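PDB 5WO2: periplasmic chaperone Spy from Escherichia coli, which acts as an ATP-independent periplasmic chaperone that limits protein aggregation and lets bound substrate proteins fold on its surface. Local coordinates for the interface of chains A and B. Coordinates in Å, arbitrary orientation; residue numbers count along the deposited sequence, not the author numbering. Chains: chain A/B, Periplasmic chaperone Spy.

Contacts 1 to 3 sample the two-fold symmetric interface of the Spy homodimer. By the centres of their C-alpha atoms, contacts 1 and 2 lie about 15 Å apart, while contact 3 lies about 35 Å from contact 1 and 37 Å from contact 2, in the other half of the cradle. Contacts 1 and 2 join chain B elements to helix 59-77 and the last helix, 82-93, of chain A. Helix 48-77 of chain B serves contact 1 near its start and contact 3 near its end. Residues 42 and 89 recur with chains exchanged in contacts 2 and 3, as the two-fold requires; each contact pairs both subunits.

Contact 1: the interface of chains A and B. Residues chain A 63, 67, 70; chain B 46, 48, 51-52, 55.
Different first torsions bring A:Lys63 and B:Glu52 together: the lysine has CG trans to its backbone N (chi1 179°) and runs extended beyond it, whereas the glutamate has CG trans to its carbonyl carbon (chi1 -70°). The two chains cross at a slant, and the ammonium NZ of A:Lys63 lies 3.1 Å from carboxylate oxygen OE2 of B:Glu52, forming a salt bridge. The aliphatic parts also touch, with CE of A:Lys63 at 3.6 Å from CG of B:Glu52.

A:Leu67 divides its branches between neighbours. Its CG meets CD1 of B:Ile55 at 3.6 Å, the two side chains being set at about a right angle. CD2 rests on the methyl CB of B:Ala51 at 3.7 Å, while CD1 lies 4.0 Å from CG of B:Glu52. The stem of B:Lys48 adds a looser contact, CG to CD2 of A:Leu67 at 4.1 Å. Toward B:Phe46, the apolar strip continues through the ring atom CE1, which stands 4.0 Å from CB of A:Met70. The thioether side chain of A:Met70 slides antiparallel past B:Ile55.

Thus a charged pair borders an apolar patch in which A:Leu67 contributes 79 Å² of hidden surface. The chain A residues lie along helix 59-77; those of chain B come from the first turns of helix 48-77 and, in B:Phe46, from the loop leading into it, joining the two subunits of the cradle.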
loop_
_atom_site.group_PDB
_atom_site.type_symbol
_atom_site.label_atom_id
_atom_site.label_comp_id
_atom_site.label_asym_id
_atom_site.label_seq_id
_atom_site.Cartn_x
_atom_site.Cartn_y
_atom_site.Cartn_z
ATOM N N LYS A 63 7.895 -8.305 -3.987
ATOM C CA LYS A 63 7.477 -9.670 -4.341
ATOM C C LYS A 63 7.791 -10.638 -3.189
ATOM O O LYS A 63 6.930 -11.413 -2.763
ATOM C CB LYS A 63 8.161 -10.147 -5.607
ATOM C CG LYS A 63 7.797 -11.568 -6.024
ATOM C CD LYS A 63 8.583 -12.003 -7.223
ATOM C CE LYS A 63 8.259 -13.433 -7.674
ATOM N NZ LYS A 63 9.027 -13.684 -8.911
ATOM N N LEU A 67 4.828 -12.473 -1.073
ATOM C CA LEU A 67 4.746 -13.934 -1.108
ATOM C C LEU A 67 4.795 -14.502 0.275
ATOM O O LEU A 67 4.040 -15.435 0.620
ATOM C CB LEU A 67 5.878 -14.529 -1.906
ATOM C CG LEU A 67 5.724 -14.544 -3.424
ATOM C CD1 LEU A 67 7.017 -14.993 -4.069
ATOM C CD2 LEU A 67 4.605 -15.503 -3.778
ATOM N N MET A 70 1.387 -13.778 1.909
ATOM C CA MET A 70 0.263 -14.561 1.407
ATOM C C MET A 70 0.438 -16.012 1.880
ATOM O O MET A 70 -0.545 -16.675 2.262
ATOM C CB MET A 70 0.136 -14.471 -0.112
ATOM C CG MET A 70 -0.212 -13.102 -0.576
ATOM S SD MET A 70 0.018 -13.015 -2.389
ATOM C CE MET A 70 -1.580 -13.669 -2.605
ATOM N N PHE B 46 -0.968 -23.613 -0.678
ATOM C CA PHE B 46 -0.453 -22.350 -1.205
ATOM C C PHE B 46 0.148 -22.593 -2.581
ATOM O O PHE B 46 1.011 -23.447 -2.752
ATOM C CB PHE B 46 0.600 -21.780 -0.275
ATOM C CG PHE B 46 1.209 -20.484 -0.761
ATOM C CD1 PHE B 46 0.451 -19.356 -0.827
ATOM C CD2 PHE B 46 2.538 -20.409 -1.105
ATOM C CE1 PHE B 46 1.023 -18.155 -1.278
ATOM C CE2 PHE B 46 3.106 -19.250 -1.541
ATOM C CZ PHE B 46 2.344 -18.109 -1.649
ATOM N N LYS B 48 2.381 -21.038 -5.241
ATOM C CA LYS B 48 3.315 -19.924 -5.330
ATOM C C LYS B 48 3.240 -19.274 -6.686
ATOM O O LYS B 48 3.248 -18.066 -6.765
ATOM C CB LYS B 48 4.729 -20.371 -5.051
ATOM C CG LYS B 48 5.745 -19.241 -4.981
ATOM C CD LYS B 48 6.994 -19.861 -4.411
ATOM C CE LYS B 48 8.181 -18.936 -4.355
ATOM N NZ LYS B 48 9.170 -19.653 -3.420
ATOM N N ALA B 51 0.341 -17.148 -6.842
ATOM C CA ALA B 51 0.549 -15.964 -6.011
ATOM C C ALA B 51 1.453 -14.979 -6.717
ATOM O O ALA B 51 1.217 -13.765 -6.680
ATOM C CB ALA B 51 1.131 -16.396 -4.649
ATOM N N GLU B 52 2.473 -15.473 -7.385
ATOM C CA GLU B 52 3.353 -14.573 -8.118
ATOM C C GLU B 52 2.585 -13.818 -9.212
ATOM O O GLU B 52 2.846 -12.632 -9.462
ATOM C CB GLU B 52 4.521 -15.326 -8.727
ATOM C CG GLU B 52 5.508 -15.816 -7.660
ATOM C CD GLU B 52 6.677 -16.632 -8.234
ATOM O OE1 GLU B 52 6.441 -17.600 -8.983
ATOM O OE2 GLU B 52 7.829 -16.329 -7.869
ATOM N N ILE B 55 0.642 -11.038 -7.583
ATOM C CA ILE B 55 1.527 -9.948 -7.195
ATOM C C ILE B 55 1.908 -9.080 -8.408
ATOM O O ILE B 55 1.834 -7.841 -8.377
ATOM C CB ILE B 55 2.795 -10.492 -6.488
ATOM C CG1 ILE B 55 2.430 -11.091 -5.127
ATOM C CG2 ILE B 55 3.904 -9.389 -6.363
ATOM C CD1 ILE B 55 3.539 -11.905 -4.555
#

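Contact 2: the interface of chains A and B. Residues chain A 89, 92-93; chain B 34, 38, 42.
The A:Phe92 ring is sandwiched between B:His38 and B:Arg34. On one face lies the imidazole of B:His38, stacked with its plane only 16° from that of the phenyl ring and its centroid 4.0 Å from the A:Phe92 centroid. The stack is offset, since CG of B:His38 stands over the rim. On the opposite face, the guanidinium NH2 of B:Arg34 sits over the ring centre of A:Phe92, 4.0 Å from its centroid, in a cation-pi contact; a bend at chi2 (92°) helps turn the arginine chain to that face. The same NH2 makes a weak hydrogen bond to the carbonyl O of A:Phe92.

Two polar groups meet the imidazole at its rim. NE2 of B:His38 donates to the amide OD1 of A:Asn89 at 2.7 Å; this oxygen is close to the ring plane, yet NE2 approaches from above the amide's carbonyl plane (42° out of it). Carboxylate OE2 of A:Glu93 lies in the imidazole plane, 2.9 Å from ND1 of B:His38. Such proximity could favour a positively charged imidazole, although protons are not seen. Flanked at both nitrogens and stacked on A:Phe92, the imidazole is probably restricted in its rotation.

The site joins helix 82-93, near the C-terminus of chain A, to helix 32-41 of chain B across the homodimer interface.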
loop_
_atom_site.group_PDB
_atom_site.type_symbol
_atom_site.label_atom_id
_atom_site.label_comp_id
_atom_site.label_asym_id
_atom_site.label_seq_id
_atom_site.Cartn_x
_atom_site.Cartn_y
_atom_site.Cartn_z
ATOM N N ASN A 89 -13.558 -15.267 6.216
ATOM C CA ASN A 89 -13.975 -14.870 4.859
ATOM C C ASN A 89 -15.009 -13.776 4.847
ATOM O O ASN A 89 -14.916 -12.859 4.040
ATOM C CB ASN A 89 -14.509 -16.072 4.107
ATOM C CG ASN A 89 -13.430 -17.054 3.796
ATOM O OD1 ASN A 89 -12.288 -16.657 3.508
ATOM N ND2 ASN A 89 -13.762 -18.343 3.832
ATOM N N PHE A 92 -13.207 -10.715 5.488
ATOM C CA PHE A 92 -12.408 -10.393 4.332
ATOM C C PHE A 92 -13.279 -9.613 3.338
ATOM O O PHE A 92 -12.840 -8.613 2.793
ATOM C CB PHE A 92 -11.832 -11.646 3.690
ATOM C CG PHE A 92 -10.640 -11.374 2.830
ATOM C CD1 PHE A 92 -10.799 -10.872 1.543
ATOM C CD2 PHE A 92 -9.354 -11.596 3.313
ATOM C CE1 PHE A 92 -9.679 -10.596 0.741
ATOM C CE2 PHE A 92 -8.236 -11.337 2.511
ATOM C CZ PHE A 92 -8.403 -10.831 1.220
ATOM N N GLU A 93 -14.532 -10.036 3.165
ATOM C CA GLU A 93 -15.457 -9.411 2.207
ATOM C C GLU A 93 -15.913 -8.014 2.611
ATOM O O GLU A 93 -16.188 -7.169 1.749
ATOM C CB GLU A 93 -16.674 -10.317 2.015
ATOM C CG GLU A 93 -16.295 -11.659 1.394
ATOM C CD GLU A 93 -15.731 -11.491 -0.009
ATOM O OE1 GLU A 93 -16.282 -10.638 -0.705
ATOM O OE2 GLU A 93 -14.728 -12.114 -0.451
ATOM N N ARG B 34 -8.061 -7.979 -5.237
ATOM C CA ARG B 34 -8.466 -8.397 -3.901
ATOM C C ARG B 34 -9.070 -9.791 -3.904
ATOM O O ARG B 34 -8.710 -10.609 -3.068
ATOM C CB ARG B 34 -9.470 -7.412 -3.310
ATOM C CG ARG B 34 -9.961 -7.742 -1.906
ATOM C CD ARG B 34 -9.118 -7.068 -0.833
ATOM N NE ARG B 34 -9.703 -7.226 0.502
ATOM C CZ ARG B 34 -9.061 -6.961 1.635
ATOM N NH1 ARG B 34 -7.810 -6.513 1.602
ATOM N NH2 ARG B 34 -9.670 -7.133 2.802
ATOM N N HIS B 38 -7.755 -13.055 -2.110
ATOM C CA HIS B 38 -8.602 -13.844 -1.230
ATOM C C HIS B 38 -8.568 -15.306 -1.611
ATOM O O HIS B 38 -8.402 -16.183 -0.739
ATOM C CB HIS B 38 -10.027 -13.329 -1.278
ATOM C CG HIS B 38 -10.897 -13.855 -0.182
ATOM N ND1 HIS B 38 -12.243 -13.590 -0.136
ATOM C CD2 HIS B 38 -10.633 -14.662 0.877
ATOM C CE1 HIS B 38 -12.769 -14.150 0.936
ATOM N NE2 HIS B 38 -11.814 -14.810 1.576
ATOM N N ALA B 42 -7.523 -18.320 0.896
ATOM C CA ALA B 42 -8.551 -19.312 1.259
ATOM C C ALA B 42 -8.514 -20.512 0.339
ATOM O O ALA B 42 -9.464 -20.739 -0.430
ATOM C CB ALA B 42 -9.931 -18.694 1.190
#

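Contact 3: the interface of chains A and B. Residues chain A 41-43; chain B 74, 77-78, 88-89.
A:Ala42 packs against B:Tyr77 between the two subunits of the homodimer of Spy, a member of the CpxP/Spy (LTXXQ) family. The apolar contacts centre on this pair. CA of A:Ala42 lies over one face of the tyrosine ring, 3.7 Å from the B:Tyr77 centroid and displaced toward the rim, a CH-pi contact. Its methyl CB reaches the phenol carbon CZ of B:Tyr77 at 3.6 Å. Nearby, the CG2 branch of A:Ile41 touches CE1 of B:Phe88 at 4.0 Å, the side chains crossing at about a right angle.

Hydrogen bonds across the interface run from asparagine amides to backbone carbonyls. B:Asn78 ND2 donates to A:Ser43 O at 2.8 Å in a nearly straight bond (167° at H), with the donor in the carbonyl plane and the acceptor close to the amide plane. B:Asn74 ND2 reaches both A:Ile41 O and A:Ser43 O, but its bent geometry makes both bonds weak. Its CG is trans to the backbone N (chi1 -179°), placing the amide by the loop carbonyls.

Bonds within chain B are likely to steady some of the groups that meet chain A. B:Asn78 ND2 also donates to B:Asn74 O at 3.0 Å, approaching from above the carbonyl plane, less well directed than the bond to A:Ser43, and tying its amide to the end of helix 48-77. B:Asn89 ND2 donates to the phenol OH of B:Tyr77 at 3.1 Å, bridging helices 48-77 and 82-94 beside the ring that receives A:Ala42.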
loop_
_atom_site.group_PDB
_atom_site.type_symbol
_atom_site.label_atom_id
_atom_site.label_comp_id
_atom_site.label_asym_id
_atom_site.label_seq_id
_atom_site.Cartn_x
_atom_site.Cartn_y
_atom_site.Cartn_z
ATOM N N ILE A 41 8.802 14.611 -5.869
ATOM C CA ILE A 41 7.686 15.445 -5.487
ATOM C C ILE A 41 8.107 16.916 -5.333
ATOM O O ILE A 41 7.385 17.780 -5.799
ATOM C CB ILE A 41 7.037 14.957 -4.182
ATOM C CG1 ILE A 41 6.180 13.730 -4.469
ATOM C CG2 ILE A 41 6.173 16.059 -3.572
ATOM C CD1 ILE A 41 5.677 13.032 -3.227
ATOM N N ALA A 42 9.265 17.183 -4.735
ATOM C CA ALA A 42 9.673 18.543 -4.455
ATOM C C ALA A 42 10.494 19.095 -5.608
ATOM O O ALA A 42 11.672 19.363 -5.453
ATOM C CB ALA A 42 10.489 18.610 -3.207
ATOM N N SER A 43 9.880 19.273 -6.757
ATOM C CA SER A 43 10.630 19.674 -7.954
ATOM C C SER A 43 9.700 20.546 -8.743
ATOM O O SER A 43 8.487 20.406 -8.588
ATOM C CB SER A 43 11.070 18.414 -8.735
ATOM O OG SER A 43 11.452 18.729 -10.071
ATOM N N ASN B 74 3.143 16.641 -6.282
ATOM C CA ASN B 74 3.993 17.575 -7.012
ATOM C C ASN B 74 3.200 18.820 -7.417
ATOM O O ASN B 74 3.694 19.941 -7.330
ATOM C CB ASN B 74 4.592 16.891 -8.250
ATOM C CG ASN B 74 5.498 17.787 -9.033
ATOM O OD1 ASN B 74 5.057 18.507 -9.942
ATOM N ND2 ASN B 74 6.777 17.777 -8.687
ATOM N N TYR B 77 2.805 20.911 -4.200
ATOM C CA TYR B 77 4.072 21.516 -3.832
ATOM C C TYR B 77 4.299 22.798 -4.643
ATOM O O TYR B 77 4.743 23.798 -4.107
ATOM C CB TYR B 77 5.207 20.527 -4.080
ATOM C CG TYR B 77 6.568 21.026 -3.641
ATOM C CD1 TYR B 77 6.937 20.987 -2.305
ATOM C CD2 TYR B 77 7.488 21.522 -4.557
ATOM C CE1 TYR B 77 8.169 21.451 -1.882
ATOM C CE2 TYR B 77 8.757 21.982 -4.131
ATOM C CZ TYR B 77 9.083 21.914 -2.802
ATOM O OH TYR B 77 10.299 22.315 -2.333
ATOM N N ASN B 78 3.962 22.764 -5.921
ATOM C CA ASN B 78 4.247 23.914 -6.782
ATOM C C ASN B 78 3.213 25.036 -6.740
ATOM O O ASN B 78 3.424 26.078 -7.350
ATOM C CB ASN B 78 4.441 23.437 -8.205
ATOM C CG ASN B 78 5.812 22.873 -8.417
ATOM O OD1 ASN B 78 6.791 23.621 -8.358
ATOM N ND2 ASN B 78 5.911 21.544 -8.644
ATOM N N PHE B 88 6.296 22.148 4.068
ATOM C CA PHE B 88 5.925 20.917 3.395
ATOM C C PHE B 88 7.075 19.920 3.421
ATOM O O PHE B 88 6.862 18.747 3.718
ATOM C CB PHE B 88 5.522 21.212 1.961
ATOM C CG PHE B 88 5.156 19.994 1.151
ATOM C CD1 PHE B 88 6.135 19.160 0.610
ATOM C CD2 PHE B 88 3.834 19.708 0.881
ATOM C CE1 PHE B 88 5.794 18.078 -0.161
ATOM C CE2 PHE B 88 3.494 18.592 0.087
ATOM C CZ PHE B 88 4.474 17.791 -0.411
ATOM N N ASN B 89 8.295 20.379 3.160
ATOM C CA ASN B 89 9.422 19.437 3.110
ATOM C C ASN B 89 9.701 18.906 4.515
ATOM O O ASN B 89 9.979 17.744 4.673
ATOM C CB ASN B 89 10.675 20.060 2.515
ATOM C CG ASN B 89 10.591 20.183 1.000
ATOM O OD1 ASN B 89 10.048 19.327 0.334
ATOM N ND2 ASN B 89 11.076 21.294 0.475
#